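Local coordinates for uncharacterized protein (Leishmania major, PDB 2B4W) that is of unknown function but belongs to a conserved family probably built on a five-bladed beta-propeller and distantly related to sugar-cleaving enzymes of the beta-fructosidase clan, at residues S17-F22 / D285-R290; K23-Y28 / H59-E64; D29-S34 / Y46-K51; E50-W55 / P252-V257; W79-P84 / M93-T98. All blocks are in the same frame, centred on the assembly; numbering follows the deposited sequence.

Contact 1 of 5, residues S17-F22 / D285-R290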
# COMPACT_ATOMS: atom_id res chain seq x y z
N SER A 17 14.22 -7.16 10.68
CA SER A 17 14.17 -5.74 10.32
C SER A 17 15.31 -5.43 9.35
O SER A 17 16.49 -5.55 9.67
CB SER A 17 14.21 -4.90 11.59
OG SER A 17 14.26 -3.52 11.34
N VAL A 18 14.92 -5.07 8.13
CA VAL A 18 15.86 -4.83 7.05
C VAL A 18 15.36 -3.65 6.20
O VAL A 18 14.18 -3.29 6.30
CB VAL A 18 16.08 -6.00 6.09
CG1 VAL A 18 16.55 -7.27 6.80
CG2 VAL A 18 14.80 -6.29 5.32
N LEU A 19 16.31 -3.16 5.40
CA LEU A 19 15.99 -2.21 4.34
C LEU A 19 16.24 -2.91 3.01
O LEU A 19 17.25 -3.61 2.87
CB LEU A 19 16.78 -0.91 4.45
CG LEU A 19 16.40 -0.01 5.64
CD1 LEU A 19 17.32 1.20 5.69
CD2 LEU A 19 14.93 0.39 5.60
N LEU A 20 15.32 -2.73 2.07
CA LEU A 20 15.53 -3.34 0.76
C LEU A 20 16.71 -2.63 0.09
O LEU A 20 16.93 -1.45 0.34
CB LEU A 20 14.32 -3.24 -0.17
CG LEU A 20 12.98 -3.75 0.37
CD1 LEU A 20 12.02 -4.11 -0.76
CD2 LEU A 20 13.21 -4.94 1.28
N THR A 21 17.42 -3.37 -0.74
CA THR A 21 18.47 -2.80 -1.57
C THR A 21 17.95 -2.83 -3.01
O THR A 21 17.35 -3.84 -3.40
CB THR A 21 19.84 -3.49 -1.52
OG1 THR A 21 19.73 -4.81 -2.06
CG2 THR A 21 20.34 -3.61 -0.10
N PHE A 22 18.11 -1.75 -3.74
CA PHE A 22 17.64 -1.64 -5.12
C PHE A 22 18.83 -1.36 -6.04
O PHE A 22 19.67 -0.57 -5.63
CB PHE A 22 16.58 -0.55 -5.30
CG PHE A 22 15.29 -0.80 -4.53
CD1 PHE A 22 15.14 -0.37 -3.23
CD2 PHE A 22 14.26 -1.49 -5.13
CE1 PHE A 22 13.96 -0.61 -2.56
CE2 PHE A 22 13.08 -1.72 -4.47
CZ PHE A 22 12.92 -1.30 -3.17
N ASP A 285 10.11 8.46 3.46
CA ASP A 285 9.95 8.90 2.09
C ASP A 285 11.27 8.83 1.33
O ASP A 285 11.49 9.57 0.37
CB ASP A 285 9.36 10.31 1.95
CG ASP A 285 7.84 10.30 1.91
OD1 ASP A 285 7.20 9.30 2.31
OD2 ASP A 285 7.24 11.30 1.47
N SER A 286 12.15 7.93 1.77
CA SER A 286 13.43 7.74 1.10
C SER A 286 13.88 6.31 0.87
O SER A 286 14.72 6.06 -0.02
CB SER A 286 14.51 8.42 1.97
OG SER A 286 14.66 7.79 3.23
N HIS A 287 13.39 5.35 1.66
CA HIS A 287 13.79 3.95 1.56
C HIS A 287 12.55 3.05 1.60
O HIS A 287 11.45 3.52 1.86
CB HIS A 287 14.74 3.53 2.69
CG HIS A 287 16.09 4.19 2.75
ND1 HIS A 287 16.23 5.53 3.02
CD2 HIS A 287 17.35 3.73 2.60
CE1 HIS A 287 17.51 5.88 3.04
NE2 HIS A 287 18.23 4.80 2.78
N GLU A 288 12.76 1.76 1.35
CA GLU A 288 11.73 0.73 1.49
C GLU A 288 12.20 -0.26 2.54
O GLU A 288 13.32 -0.75 2.44
CB GLU A 288 11.43 0.07 0.15
CG GLU A 288 10.23 -0.84 0.05
CD GLU A 288 8.86 -0.25 0.27
OE1 GLU A 288 8.67 0.98 0.10
OE2 GLU A 288 7.91 -1.02 0.61
N GLY A 289 11.35 -0.53 3.53
CA GLY A 289 11.74 -1.48 4.55
C GLY A 289 10.85 -2.71 4.58
O GLY A 289 9.73 -2.74 4.05
N ARG A 290 11.36 -3.74 5.24
CA ARG A 290 10.63 -4.95 5.57
C ARG A 290 10.90 -5.34 7.03
O ARG A 290 12.07 -5.46 7.42
CB ARG A 290 11.01 -6.10 4.64
CG ARG A 290 10.47 -7.45 5.08
CD ARG A 290 10.97 -8.59 4.25
NE ARG A 290 12.33 -9.02 4.49
CZ ARG A 290 12.76 -9.71 5.54
NH1 ARG A 290 11.98 -10.07 6.54
NH2 ARG A 290 14.05 -10.05 5.65
O HOH W 1 15.66 1.04 0.65
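Val18 and Arg290 form a hydrogen-bonded antiparallel pair joining strand 16-23 to strand 287-293. This union of strands from near the two chain ends is consistent with closure of a beta-propeller. Val18 N gives a bond of 3.0 Å to Arg290 O, Arg290 N returns one to Val18 O, and Leu20 N donates to Glu288 O at 2.8 Å. A water bridges the strands, accepting a hydrogen bond from Glu288 N and donating one to Leu20 O. The side-chain contacts split by face. Val18 CG2 lies oblique to the Arg290 guanidinium, 3.8 Å from NE; Asp69 pairs with NE, Glu16 and Asp278 with NH1. On the face of Leu19, CD2 packs on Gly289 CA and CD1 approaches His287 CD2. Leu20 and Glu288 run side by side; chi2 of 63° bends the glutamate, whose carboxylate bonds to Ser267 OG and Cys33 N. Glu288 CB meets the edge of the Phe22 ring in its plane, 3.8 Å from CE1.

Contact 2 of 5, residues K23-Y28 / H59-E64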
# COMPACT_ATOMS: atom_id res chain seq x y z
N LYS A 23 18.87 -2.00 -7.19
CA LYS A 23 19.90 -1.89 -8.21
C LYS A 23 19.34 -1.50 -9.56
O LYS A 23 18.22 -1.81 -9.92
CB LYS A 23 20.69 -3.19 -8.36
CG LYS A 23 21.49 -3.61 -7.14
CD LYS A 23 21.75 -5.12 -7.17
CE LYS A 23 23.25 -5.39 -7.05
NZ LYS A 23 23.81 -4.72 -5.83
N GLY A 24 20.20 -0.80 -10.28
CA GLY A 24 19.87 -0.24 -11.57
C GLY A 24 19.20 1.11 -11.42
O GLY A 24 18.69 1.68 -12.39
N VAL A 25 19.13 1.68 -10.21
CA VAL A 25 18.59 3.06 -10.15
C VAL A 25 19.49 3.92 -9.28
O VAL A 25 19.01 4.69 -8.44
CB VAL A 25 17.15 3.12 -9.62
CG1 VAL A 25 16.24 2.25 -10.50
CG2 VAL A 25 17.08 2.68 -8.17
N ASP A 26 20.79 3.78 -9.49
CA ASP A 26 21.78 4.55 -8.73
C ASP A 26 21.50 6.04 -8.75
O ASP A 26 21.14 6.62 -9.77
CB ASP A 26 23.16 4.23 -9.31
CG ASP A 26 23.59 2.80 -9.04
OD1 ASP A 26 22.98 2.12 -8.19
OD2 ASP A 26 24.55 2.36 -9.70
N GLY A 27 21.60 6.74 -7.62
CA GLY A 27 21.36 8.18 -7.68
C GLY A 27 19.97 8.55 -7.20
O GLY A 27 19.75 9.70 -6.81
N TYR A 28 19.09 7.55 -7.25
CA TYR A 28 17.70 7.72 -6.83
C TYR A 28 17.36 7.05 -5.51
O TYR A 28 17.95 6.07 -5.08
CB TYR A 28 16.75 7.17 -7.88
CG TYR A 28 16.67 7.96 -9.15
CD1 TYR A 28 17.62 7.74 -10.15
CD2 TYR A 28 15.67 8.89 -9.36
CE1 TYR A 28 17.55 8.46 -11.32
CE2 TYR A 28 15.60 9.62 -10.55
CZ TYR A 28 16.55 9.40 -11.51
OH TYR A 28 16.50 10.10 -12.70
N HIS A 59 8.83 8.78 -10.92
CA HIS A 59 8.31 7.86 -11.91
C HIS A 59 8.21 6.50 -11.22
O HIS A 59 8.68 6.37 -10.09
CB HIS A 59 9.18 7.81 -13.16
CG HIS A 59 10.56 7.30 -12.89
ND1 HIS A 59 11.51 8.01 -12.21
CD2 HIS A 59 11.14 6.13 -13.21
CE1 HIS A 59 12.62 7.31 -12.13
NE2 HIS A 59 12.43 6.14 -12.74
N VAL A 60 7.62 5.51 -11.87
CA VAL A 60 7.54 4.19 -11.26
C VAL A 60 8.32 3.19 -12.10
O VAL A 60 8.24 3.15 -13.32
CB VAL A 60 6.10 3.66 -11.14
CG1 VAL A 60 6.14 2.14 -10.94
CG2 VAL A 60 5.34 4.37 -10.03
N ARG A 61 9.11 2.37 -11.41
CA ARG A 61 9.78 1.26 -12.08
C ARG A 61 9.28 -0.09 -11.57
O ARG A 61 8.73 -0.20 -10.47
CB ARG A 61 11.29 1.35 -11.90
CG ARG A 61 11.94 2.53 -12.60
CD ARG A 61 11.86 2.45 -14.11
NE ARG A 61 12.77 1.52 -14.73
CZ ARG A 61 14.08 1.39 -14.77
NH1 ARG A 61 14.93 2.19 -14.14
NH2 ARG A 61 14.56 0.38 -15.48
N LEU A 62 9.49 -1.11 -12.38
CA LEU A 62 9.26 -2.49 -11.99
C LEU A 62 10.62 -3.09 -11.62
O LEU A 62 11.52 -2.92 -12.44
CB LEU A 62 8.63 -3.32 -13.10
CG LEU A 62 8.40 -4.81 -12.85
CD1 LEU A 62 7.26 -5.05 -11.86
CD2 LEU A 62 8.13 -5.51 -14.17
N PHE A 63 10.70 -3.74 -10.46
CA PHE A 63 11.85 -4.46 -9.99
C PHE A 63 11.58 -5.96 -9.76
O PHE A 63 10.53 -6.38 -9.25
CB PHE A 63 12.37 -3.91 -8.66
CG PHE A 63 12.71 -2.43 -8.66
CD1 PHE A 63 11.72 -1.49 -8.54
CD2 PHE A 63 14.03 -2.03 -8.75
CE1 PHE A 63 12.04 -0.13 -8.54
CE2 PHE A 63 14.38 -0.70 -8.73
CZ PHE A 63 13.36 0.23 -8.63
N GLU A 64 12.56 -6.75 -10.15
CA GLU A 64 12.69 -8.18 -10.03
C GLU A 64 13.64 -8.51 -8.87
O GLU A 64 14.78 -8.04 -8.75
CB GLU A 64 13.20 -8.82 -11.32
CG GLU A 64 13.13 -10.34 -11.35
CD GLU A 64 13.82 -10.93 -12.56
OE1 GLU A 64 13.53 -10.53 -13.71
OE2 GLU A 64 14.68 -11.83 -12.37
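Arg61 of strand 59-67 reaches back to Gly24 and Val25; with His59 and Phe63 it meets the loop that connects strands 16-23 and 29-31 of the same sheet, probably part of a propeller blade. Val25 to Tyr28 make a type II beta turn, closed by Tyr28 N bonding to Val25 O. From CB, directed at the loop, the Arg61 chain folds over: CG is anti to the carbonyl carbon (chi1 -67°), and further bends at chi2 and chi3 keep the chain compact. CD sits in the plane of the His59 ring, at its edge. NE makes a weak hydrogen bond to Leu77 O, and NH2 donates to Val74 O. At the tip, NH1 touches Val25 CG1 at 3.9 Å and lies 4.2 Å from Gly24 O, both oblique to the guanidinium. The Val25 and Arg61 side chains run past one another, oppositely directed.

The same Val25 CG1 meets Phe63 tip to tip, 3.9 Å from CE2, while Lys23 O lies near the plane of that ring at its edge. At the far end of the loop the edge of His59 is turned to the face of Tyr28 in an offset edge-to-face pair, planes 83° apart and centroids 5.7 Å apart; the closest atoms are His59 CE1 and Tyr28 CE2, 4.1 Å apart.

Contact 3 of 5, residues D29-S34 / Y46-K51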
# COMPACT_ATOMS: atom_id res chain seq x y z
N ASP A 29 16.34 7.62 -4.86
CA ASP A 29 15.66 6.96 -3.76
C ASP A 29 14.57 6.07 -4.38
O ASP A 29 14.07 6.36 -5.47
CB ASP A 29 15.00 7.93 -2.80
CG ASP A 29 15.93 8.58 -1.81
OD1 ASP A 29 17.04 8.05 -1.62
OD2 ASP A 29 15.55 9.62 -1.23
N VAL A 30 14.23 5.02 -3.68
CA VAL A 30 13.14 4.12 -4.04
C VAL A 30 12.32 3.90 -2.77
O VAL A 30 12.91 3.51 -1.77
CB VAL A 30 13.62 2.76 -4.56
CG1 VAL A 30 12.39 1.91 -4.87
CG2 VAL A 30 14.51 2.91 -5.78
N TYR A 31 11.03 4.16 -2.81
CA TYR A 31 10.23 4.13 -1.59
C TYR A 31 8.76 3.97 -1.99
O TYR A 31 8.54 3.81 -3.18
CB TYR A 31 10.46 5.36 -0.74
CG TYR A 31 10.10 6.70 -1.29
CD1 TYR A 31 10.89 7.38 -2.21
CD2 TYR A 31 8.94 7.32 -0.85
CE1 TYR A 31 10.49 8.62 -2.66
CE2 TYR A 31 8.53 8.56 -1.29
CZ TYR A 31 9.33 9.21 -2.21
OH TYR A 31 8.92 10.45 -2.66
N ASN A 32 7.90 3.97 -0.99
CA ASN A 32 6.48 3.72 -1.08
C ASN A 32 6.15 2.75 -2.22
O ASN A 32 5.46 3.04 -3.19
CB ASN A 32 5.73 5.04 -1.25
CG ASN A 32 5.89 5.93 -0.04
OD1 ASN A 32 6.46 5.56 0.99
ND2 ASN A 32 5.36 7.14 -0.16
N CYS A 33 6.68 1.54 -2.07
CA CYS A 33 6.54 0.51 -3.09
C CYS A 33 5.13 -0.06 -3.09
O CYS A 33 4.35 0.16 -2.15
CB CYS A 33 7.56 -0.59 -2.81
SG CYS A 33 9.28 -0.06 -3.10
N SER A 34 4.80 -0.83 -4.13
CA SER A 34 3.63 -1.68 -4.04
C SER A 34 3.89 -2.82 -3.06
O SER A 34 5.03 -3.03 -2.62
CB SER A 34 3.24 -2.30 -5.37
OG SER A 34 4.27 -3.08 -5.90
N TYR A 46 6.86 -3.03 -7.54
CA TYR A 46 6.92 -1.70 -8.14
C TYR A 46 7.42 -0.71 -7.09
O TYR A 46 7.00 -0.77 -5.93
CB TYR A 46 5.56 -1.20 -8.63
CG TYR A 46 4.97 -2.00 -9.76
CD1 TYR A 46 5.37 -1.82 -11.08
CD2 TYR A 46 4.00 -2.94 -9.47
CE1 TYR A 46 4.82 -2.57 -12.11
CE2 TYR A 46 3.45 -3.69 -10.48
CZ TYR A 46 3.86 -3.50 -11.79
OH TYR A 46 3.26 -4.29 -12.74
N GLY A 47 8.29 0.20 -7.49
CA GLY A 47 8.78 1.23 -6.60
C GLY A 47 8.60 2.63 -7.18
O GLY A 47 8.59 2.87 -8.39
N ARG A 48 8.47 3.55 -6.24
CA ARG A 48 8.45 4.98 -6.56
C ARG A 48 9.89 5.46 -6.52
O ARG A 48 10.57 5.27 -5.49
CB ARG A 48 7.54 5.73 -5.61
CG ARG A 48 7.62 7.22 -5.52
CD ARG A 48 6.89 7.79 -4.29
NE ARG A 48 6.80 9.22 -4.39
CZ ARG A 48 6.05 10.13 -3.85
NH1 ARG A 48 5.11 9.92 -2.96
NH2 ARG A 48 6.27 11.40 -4.23
N VAL A 49 10.36 5.93 -7.63
CA VAL A 49 11.71 6.37 -7.90
C VAL A 49 11.79 7.89 -8.09
O VAL A 49 11.21 8.51 -8.97
CB VAL A 49 12.27 5.65 -9.14
CG1 VAL A 49 13.77 5.88 -9.26
CG2 VAL A 49 11.94 4.17 -9.01
N GLU A 50 12.55 8.50 -7.18
CA GLU A 50 12.68 9.94 -7.12
C GLU A 50 13.99 10.30 -6.43
O GLU A 50 14.45 9.64 -5.50
CB GLU A 50 11.44 10.49 -6.45
CG GLU A 50 11.41 12.00 -6.17
CD GLU A 50 10.12 12.36 -5.45
OE1 GLU A 50 10.06 12.20 -4.22
OE2 GLU A 50 9.16 12.79 -6.10
N LYS A 51 14.57 11.37 -6.95
CA LYS A 51 15.72 12.09 -6.42
C LYS A 51 15.43 12.60 -5.02
O LYS A 51 14.38 13.17 -4.73
CB LYS A 51 16.07 13.25 -7.36
CG LYS A 51 17.24 12.93 -8.27
CD LYS A 51 17.86 14.12 -8.96
CE LYS A 51 18.22 15.32 -8.12
NZ LYS A 51 19.63 15.79 -8.15
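The hydroxyl OH of Tyr31 donates a short bond, 2.6 Å, to Glu50 OE1, meeting it from above the carboxylate plane; Lys256 is the second partner of OE1. Both residues belong to an antiparallel pair of strands, 29-31 and 42-50, in one sheet of what is probably a beta-propeller. Chi1 of 63° sets the Tyr31 CG between backbone N and carbonyl carbon, and the ring lies over the extended Arg48 chain. Arg48 CD makes a CH-pi contact, 3.8 Å from the ring centroid, and the guanidinium continues nearly parallel, 21° from the ring plane, with OH over its face. Asp83 pairs with Arg48 NH1.

The backbone is joined by paired bonds at Asp29-Glu50 and Tyr31-Arg48. Between them Val30 faces Val49, CG2 to CG2 at 4.3 Å. Past Tyr31 the chain kinks at Asn32, then rejoins: Ser34 N donates to Tyr46 O at 2.8 Å, and Tyr46 N donates back to Ser34 OG at 3.1 Å.

Contact 4 of 5, residues E50-W55 / P252-V257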
# COMPACT_ATOMS: atom_id res chain seq x y z
N GLU A 50 12.55 8.50 -7.18
CA GLU A 50 12.68 9.94 -7.12
C GLU A 50 13.99 10.30 -6.43
O GLU A 50 14.45 9.64 -5.50
CB GLU A 50 11.44 10.49 -6.45
CG GLU A 50 11.41 12.00 -6.17
CD GLU A 50 10.12 12.36 -5.45
OE1 GLU A 50 10.06 12.20 -4.22
OE2 GLU A 50 9.16 12.79 -6.10
N LYS A 51 14.57 11.37 -6.95
CA LYS A 51 15.72 12.09 -6.42
C LYS A 51 15.43 12.60 -5.02
O LYS A 51 14.38 13.17 -4.73
CB LYS A 51 16.07 13.25 -7.36
CG LYS A 51 17.24 12.93 -8.27
CD LYS A 51 17.86 14.12 -8.96
CE LYS A 51 18.22 15.32 -8.12
NZ LYS A 51 19.63 15.79 -8.15
N ARG A 52 16.37 12.38 -4.10
CA ARG A 52 16.06 12.78 -2.75
C ARG A 52 15.89 14.29 -2.58
O ARG A 52 15.10 14.74 -1.74
CB ARG A 52 17.12 12.31 -1.74
CG ARG A 52 16.45 12.48 -0.37
CD ARG A 52 17.24 11.95 0.78
NE ARG A 52 17.54 10.53 0.69
CZ ARG A 52 18.45 9.92 1.44
NH1 ARG A 52 19.15 10.61 2.34
NH2 ARG A 52 18.64 8.63 1.27
N ASP A 53 16.64 15.06 -3.37
CA ASP A 53 16.54 16.51 -3.15
C ASP A 53 15.50 17.21 -3.99
O ASP A 53 15.63 18.41 -4.23
CB ASP A 53 17.91 17.16 -3.42
CG ASP A 53 18.42 16.78 -4.79
OD1 ASP A 53 17.60 16.24 -5.56
OD2 ASP A 53 19.60 17.03 -5.09
N ILE A 54 14.47 16.52 -4.46
CA ILE A 54 13.39 17.23 -5.15
C ILE A 54 12.04 16.55 -4.90
O ILE A 54 11.99 15.34 -4.64
CB ILE A 54 13.70 17.32 -6.65
CG1 ILE A 54 12.51 17.30 -7.60
CG2 ILE A 54 14.68 16.22 -7.03
CD1 ILE A 54 12.57 18.27 -8.76
N TRP A 55 10.97 17.32 -4.98
CA TRP A 55 9.61 16.89 -4.73
C TRP A 55 8.75 16.84 -5.98
O TRP A 55 8.98 17.48 -7.00
CB TRP A 55 9.01 17.84 -3.65
CG TRP A 55 9.78 17.62 -2.37
CD1 TRP A 55 11.04 18.03 -2.07
CD2 TRP A 55 9.30 16.92 -1.21
NE1 TRP A 55 11.39 17.63 -0.80
CE2 TRP A 55 10.33 16.95 -0.25
CE3 TRP A 55 8.10 16.28 -0.91
CZ2 TRP A 55 10.19 16.35 1.00
CZ3 TRP A 55 7.97 15.69 0.33
CH2 TRP A 55 9.01 15.73 1.28
N PRO A 252 17.89 2.20 10.86
CA PRO A 252 18.12 3.64 10.73
C PRO A 252 18.45 4.04 9.30
O PRO A 252 19.19 3.38 8.57
CB PRO A 252 19.33 3.89 11.63
CG PRO A 252 19.97 2.55 11.79
CD PRO A 252 18.83 1.57 11.80
N CYS A 253 17.87 5.17 8.89
CA CYS A 253 18.11 5.77 7.59
C CYS A 253 17.60 7.21 7.61
O CYS A 253 16.69 7.55 8.36
CB CYS A 253 17.43 4.97 6.47
SG CYS A 253 15.69 4.58 6.76
N GLU A 254 18.20 8.05 6.77
CA GLU A 254 17.78 9.45 6.66
C GLU A 254 16.48 9.66 5.92
O GLU A 254 16.27 9.23 4.77
CB GLU A 254 18.90 10.25 5.97
CG GLU A 254 20.25 10.03 6.65
CD GLU A 254 20.25 10.55 8.07
OE1 GLU A 254 19.95 11.75 8.22
OE2 GLU A 254 20.54 9.78 9.01
N PRO A 255 15.52 10.36 6.52
CA PRO A 255 14.29 10.61 5.75
C PRO A 255 14.57 11.56 4.58
O PRO A 255 15.69 12.05 4.40
CB PRO A 255 13.35 11.24 6.76
CG PRO A 255 14.24 11.80 7.83
CD PRO A 255 15.47 10.96 7.85
N LYS A 256 13.53 11.79 3.80
CA LYS A 256 13.65 12.73 2.69
C LYS A 256 13.99 14.10 3.30
O LYS A 256 14.89 14.80 2.87
CB LYS A 256 12.37 12.83 1.87
CG LYS A 256 12.57 13.48 0.50
CD LYS A 256 11.32 13.36 -0.35
CE LYS A 256 11.55 13.86 -1.77
NZ LYS A 256 12.40 12.98 -2.59
N VAL A 257 13.22 14.43 4.33
CA VAL A 257 13.42 15.61 5.14
C VAL A 257 13.19 15.27 6.61
O VAL A 257 12.44 14.35 6.91
CB VAL A 257 12.49 16.75 4.72
CG1 VAL A 257 12.84 17.19 3.30
CG2 VAL A 257 11.04 16.32 4.84
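The indole of Trp55 carries the aliphatic part of Lys256 on one face and Val257 CG1 at an edge, in the ring plane and 3.6 Å from CZ2. Lys256 CD makes a CH-pi contact 3.7 Å from the centroid of the six-membered ring, and CE lies over the centre of the indole. The guanidinium of Arg52 has Glu254 O over its centre on one face, and NH1 touches Glu254 CB at 3.7 Å. Its NE is turned to Asp29 in a salt bridge.

Beyond the indole the otherwise extended lysine bends at chi4, 71°, and NZ meets four oxygens, more acceptors than its three N-H. It forms a salt bridge of 3.0 Å with Glu50 OE1 and donates to Lys51 O at 2.9 Å; the bonds to Arg52 O and Ile54 O are weak. Such a setting would probably favour the charged form of the amine. The carbonyls come from the type I beta turn Lys51-Ile54, so a lysine from the 252-257 loop ties down the turn between strands 42-50 and 59-67, a link between connecting loops of the probable beta-propeller.

Contact 5 of 5, residues W79-P84 / M93-T98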
# COMPACT_ATOMS: atom_id res chain seq x y z
N TRP A 79 6.34 4.22 -15.51
CA TRP A 79 5.04 4.88 -15.46
C TRP A 79 5.23 6.24 -14.78
O TRP A 79 6.03 6.35 -13.85
CB TRP A 79 4.00 4.02 -14.74
CG TRP A 79 3.82 2.67 -15.37
CD1 TRP A 79 2.82 2.34 -16.24
CD2 TRP A 79 4.62 1.48 -15.22
NE1 TRP A 79 2.95 1.03 -16.64
CE2 TRP A 79 4.04 0.48 -16.02
CE3 TRP A 79 5.76 1.16 -14.48
CZ2 TRP A 79 4.58 -0.80 -16.09
CZ3 TRP A 79 6.31 -0.10 -14.54
CH2 TRP A 79 5.71 -1.07 -15.35
N GLU A 80 4.52 7.26 -15.26
CA GLU A 80 4.61 8.60 -14.71
C GLU A 80 3.65 8.75 -13.54
O GLU A 80 2.61 9.39 -13.67
CB GLU A 80 4.26 9.71 -15.72
CG GLU A 80 5.05 9.57 -17.00
CD GLU A 80 6.54 9.76 -16.79
OE1 GLU A 80 6.91 10.71 -16.09
OE2 GLU A 80 7.31 8.94 -17.33
N LEU A 81 4.01 8.11 -12.43
CA LEU A 81 3.20 8.13 -11.24
C LEU A 81 4.07 8.09 -9.99
O LEU A 81 5.25 7.78 -10.11
CB LEU A 81 2.24 6.92 -11.22
CG LEU A 81 1.39 6.62 -12.45
CD1 LEU A 81 1.01 5.15 -12.53
CD2 LEU A 81 0.13 7.49 -12.46
N GLU A 82 3.45 8.36 -8.85
CA GLU A 82 3.89 8.17 -7.50
C GLU A 82 3.15 7.01 -6.81
O GLU A 82 2.06 6.64 -7.24
CB GLU A 82 3.67 9.43 -6.64
CG GLU A 82 4.08 10.72 -7.33
CD GLU A 82 3.90 11.95 -6.46
OE1 GLU A 82 3.03 11.94 -5.56
OE2 GLU A 82 4.65 12.92 -6.69
N ASP A 83 3.73 6.49 -5.73
CA ASP A 83 3.09 5.54 -4.83
C ASP A 83 2.31 4.44 -5.54
O ASP A 83 1.07 4.44 -5.48
CB ASP A 83 2.12 6.25 -3.90
CG ASP A 83 2.80 7.36 -3.13
OD1 ASP A 83 4.05 7.35 -3.14
OD2 ASP A 83 2.09 8.21 -2.56
N PRO A 84 3.01 3.53 -6.20
CA PRO A 84 2.30 2.47 -6.94
C PRO A 84 1.63 1.47 -6.00
O PRO A 84 1.97 1.35 -4.83
CB PRO A 84 3.40 1.82 -7.75
CG PRO A 84 4.67 2.14 -7.04
CD PRO A 84 4.48 3.40 -6.27
N MSE A 93 -4.15 -8.31 -12.89
CA MSE A 93 -3.61 -7.19 -12.15
C MSE A 93 -4.43 -5.93 -12.49
O MSE A 93 -4.68 -5.65 -13.66
CB MSE A 93 -2.13 -6.98 -12.45
CG MSE A 93 -1.50 -5.84 -11.64
SE MSE A 93 0.35 -5.47 -12.03
CE MSE A 93 0.93 -6.70 -10.65
N ILE A 94 -4.82 -5.22 -11.46
CA ILE A 94 -5.31 -3.87 -11.35
C ILE A 94 -4.18 -3.08 -10.66
O ILE A 94 -3.97 -3.24 -9.46
CB ILE A 94 -6.62 -3.75 -10.61
CG1 ILE A 94 -7.79 -4.52 -11.23
CG2 ILE A 94 -7.04 -2.29 -10.45
CD1 ILE A 94 -7.79 -4.49 -12.74
N PHE A 95 -3.49 -2.31 -11.47
CA PHE A 95 -2.34 -1.51 -11.07
C PHE A 95 -2.73 -0.03 -11.06
O PHE A 95 -3.44 0.42 -11.96
CB PHE A 95 -1.17 -1.73 -12.00
CG PHE A 95 -0.04 -0.72 -11.94
CD1 PHE A 95 0.99 -0.84 -11.02
CD2 PHE A 95 0.03 0.35 -12.83
CE1 PHE A 95 2.04 0.07 -11.00
CE2 PHE A 95 1.07 1.26 -12.81
CZ PHE A 95 2.10 1.11 -11.90
N GLY A 96 -2.26 0.68 -10.05
CA GLY A 96 -2.56 2.09 -9.93
C GLY A 96 -1.42 2.87 -9.35
O GLY A 96 -0.41 2.44 -8.78
N GLY A 97 -1.58 4.18 -9.48
CA GLY A 97 -0.58 5.10 -9.00
C GLY A 97 -1.19 6.51 -9.03
O GLY A 97 -2.26 6.63 -9.64
N THR A 98 -0.49 7.42 -8.38
CA THR A 98 -0.88 8.82 -8.37
C THR A 98 -0.31 9.55 -9.58
O THR A 98 0.92 9.53 -9.74
CB THR A 98 -0.40 9.60 -7.13
OG1 THR A 98 -0.90 8.98 -5.95
CG2 THR A 98 -0.97 11.03 -7.20
O HOH W 2 0.96 10.20 -4.10
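Phe95 directs its edge at the face of Trp79, the planes 52° apart and the centroid of the five-membered indole ring 5.0 Å from that of the phenyl. With chi1 at 164°, Phe95 CG is anti to the backbone N, and the ring stands among three side chains of the 79-84 segment. Leu81 comes tip to tip, its CD1 3.9 Å from Phe95 CE2, while Pro84 CB approaches CE1 obliquely. Leu81 CD1 also rests on Gly97 CA, which has no side chain. The chain turns a corner at Asp83 and continues as strand 84-89, the outer neighbour of strand 92-100 in a four-stranded antiparallel sheet, probably one propeller blade. Before the corner, Glu82 N bonds to Thr98 O and Thr98 N to Glu82 O, each 2.9 Å. Their CB atoms stand on one face, 4.1 Å apart. A water oxygen lies 2.9 Å from Thr98 OG1 and 2.8 Å from Asp83 OD2; Asp83 OD1 forms a salt bridge with Arg48 and a hydrogen bond with Asn32.

Contacts 3 and 5 are buried, whereas contacts 1, 2 and 4 are partly exposed. Contacts 1, 2 and 3 reach the same sheet: contact 1 brings the late strand 287-293 to strand 16-23, and contacts 2 and 3 use neighbouring strands, joined by backbone bonds from Val49 and Gly47 to His59 and Arg61. Contact 5 lies in another sheet, tied to contact 3 by the Arg48-Asp83 salt bridge. Contacts 3 and 4 share Glu50, and Asp29 binds Arg52 between them. Strand pairing dominates contacts 1 and 3 and supplies one bridge in contact 5; contact 2 relies on apolar and aromatic touches, and contact 4 on a lysine amine held by turn carbonyls and the Glu50 carboxylate.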